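Local structure of SAM-dependent methyltransferase (Exiguobacterium sibiricum 255-15, 3D2L) at residues 37-42 with 99-104. The protein probably transfers a methyl group from S-adenosylmethionine to an acceptor that is not yet identified. Residues are numbered along the deposited sequence; the frame is centred on the assembly and turned at random.
Sequences IADIGC and AITILC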
loop_
_atom_site.group_PDB
_atom_site.type_symbol
_atom_site.label_atom_id
_atom_site.label_comp_id
_atom_site.label_asym_id
_atom_site.label_seq_id
_atom_site.Cartn_x
_atom_site.Cartn_y
_atom_site.Cartn_z
ATOM N N ILE A 37 10.898 10.886 2.419
ATOM C CA ILE A 37 9.718 10.187 1.921
ATOM C C ILE A 37 8.645 9.972 2.985
ATOM O O ILE A 37 8.939 9.640 4.141
ATOM C CB ILE A 37 10.050 8.760 1.357
ATOM C CG1 ILE A 37 10.993 8.845 0.161
ATOM C CG2 ILE A 37 8.768 8.008 0.942
ATOM C CD1 ILE A 37 11.119 7.535 -0.638
ATOM N N ALA A 38 7.404 10.187 2.579
ATOM C CA ALA A 38 6.243 9.841 3.388
ATOM C C ALA A 38 5.654 8.583 2.738
ATOM O O ALA A 38 5.250 8.583 1.561
ATOM C CB ALA A 38 5.227 10.980 3.434
ATOM N N ASP A 39 5.655 7.496 3.487
ATOM C CA ASP A 39 5.093 6.203 3.025
ATOM C C ASP A 39 3.748 6.084 3.685
ATOM O O ASP A 39 3.635 5.873 4.902
ATOM C CB ASP A 39 6.010 5.061 3.427
ATOM C CG ASP A 39 5.551 3.717 2.881
ATOM O OD1 ASP A 39 5.056 3.669 1.716
ATOM O OD2 ASP A 39 5.712 2.725 3.634
ATOM N N ILE A 40 2.721 6.212 2.873
ATOM C CA ILE A 40 1.380 6.283 3.358
ATOM C C ILE A 40 0.584 4.990 3.155
ATOM O O ILE A 40 0.764 4.282 2.215
ATOM C CB ILE A 40 0.684 7.560 2.868
ATOM C CG1 ILE A 40 0.321 7.453 1.432
ATOM C CG2 ILE A 40 1.596 8.811 3.048
ATOM C CD1 ILE A 40 -0.100 8.729 0.867
ATOM N N GLY A 41 -0.286 4.694 4.091
ATOM C CA GLY A 41 -0.999 3.427 4.119
ATOM C C GLY A 41 0.011 2.317 4.344
ATOM O O GLY A 41 -0.071 1.233 3.765
ATOM N N CYS A 42 0.967 2.580 5.236
ATOM C CA CYS A 42 2.065 1.696 5.446
ATOM C C CYS A 42 1.799 0.436 6.232
ATOM O O CYS A 42 2.716 -0.346 6.383
ATOM C CB CYS A 42 3.207 2.470 6.146
ATOM S SG CYS A 42 2.765 2.999 7.823
ATOM N N ALA A 99 9.165 12.926 -1.691
ATOM C CA ALA A 99 8.358 11.914 -2.377
ATOM C C ALA A 99 7.337 11.309 -1.435
ATOM O O ALA A 99 7.541 11.270 -0.199
ATOM C CB ALA A 99 9.259 10.781 -2.991
ATOM N N ILE A 100 6.227 10.872 -2.027
ATOM C CA ILE A 100 5.173 10.134 -1.336
ATOM C C ILE A 100 5.055 8.773 -1.985
ATOM O O ILE A 100 4.979 8.661 -3.213
ATOM C CB ILE A 100 3.798 10.908 -1.365
ATOM C CG1 ILE A 100 3.884 12.148 -0.505
ATOM C CG2 ILE A 100 2.615 10.026 -0.894
ATOM C CD1 ILE A 100 2.703 13.074 -0.763
ATOM N N THR A 101 5.067 7.714 -1.163
ATOM C CA THR A 101 4.885 6.377 -1.657
ATOM C C THR A 101 3.597 5.782 -1.095
ATOM O O THR A 101 3.300 5.892 0.097
ATOM C CB THR A 101 6.105 5.435 -1.353
ATOM O OG1 THR A 101 6.409 5.451 0.059
ATOM C CG2 THR A 101 7.323 5.912 -2.147
ATOM N N ILE A 102 2.858 5.105 -1.963
ATOM C CA ILE A 102 1.615 4.442 -1.564
ATOM C C ILE A 102 1.702 3.073 -2.186
ATOM O O ILE A 102 1.277 2.831 -3.312
ATOM C CB ILE A 102 0.348 5.179 -2.032
ATOM C CG1 ILE A 102 0.479 6.681 -1.844
ATOM C CG2 ILE A 102 -0.836 4.635 -1.287
ATOM C CD1 ILE A 102 -0.827 7.424 -2.168
ATOM N N LEU A 103 2.249 2.161 -1.408
ATOM C CA LEU A 103 2.667 0.876 -1.913
ATOM C C LEU A 103 1.786 -0.300 -1.600
ATOM O O LEU A 103 0.944 -0.257 -0.702
ATOM C CB LEU A 103 4.085 0.592 -1.373
ATOM C CG LEU A 103 5.164 1.639 -1.593
ATOM C CD1 LEU A 103 6.469 1.146 -0.914
ATOM C CD2 LEU A 103 5.385 1.910 -3.063
ATOM N N CYS A 104 1.991 -1.352 -2.404
ATOM C CA CYS A 104 1.327 -2.643 -2.243
ATOM C C CYS A 104 -0.193 -2.547 -2.265
ATOM O O CYS A 104 -0.867 -3.062 -1.396
ATOM C CB CYS A 104 1.803 -3.303 -0.970
ATOM S SG CYS A 104 3.652 -3.359 -0.883
HETATM O O HOH W 1 2.840 2.613 1.385
HETATM O O HOH W 2 1.609 -0.299 1.827
#
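I40 and I102 pack tightest across two parallel central strands of a Rossmann-like methyltransferase sheet: I40 CG1 lies 3.4 Å from I102 CG1, closer than usual van der Waals contact. A chi1 of 75° wedges I40 CG1 between its own backbone N and carbonyl carbon, and CD1 runs on over the neighbouring strand, reaching I100 CG2 at 3.5 Å. Three backbone hydrogen bonds zip the strands in register: A38 N to A99 O, T101 N to A38 O, and I40 N to T101 O, the last nearly along the C=O axis at 177°. On the opposite face of the sheet, T101 OG1 donates to D39 OD1 (2.8 Å), approaching from above the carboxylate plane, while I37 CG2 packs 3.6 Å from T101 OG1. The other carboxylate oxygen, D39 OD2, is hydrogen-bonded to T48 OG1, so both oxygens of this buried group are engaged. An alanine at D39 would probably leave the T101 and T48 hydroxyls without the carboxylate they share and open a gap beside L103. Past I40 the strands part and direct pairing gives way to water: one molecule accepts from L103 N (2.9 Å) and lies beside I40 O, with a doubtfully short approach to D39 OD1, and a second spans G41 O and L103 O. G41, with positive phi (65°), starts the turn after strand 36-40, the glycine-rich loop that in this family usually borders the cofactor. Helix 46-51 covers D39, T101 and L103 through L51; strand 56-61 pairs with the far edge of 36-40, and strand 131-138 flanks 97-102, its L133 meeting I100 and I102.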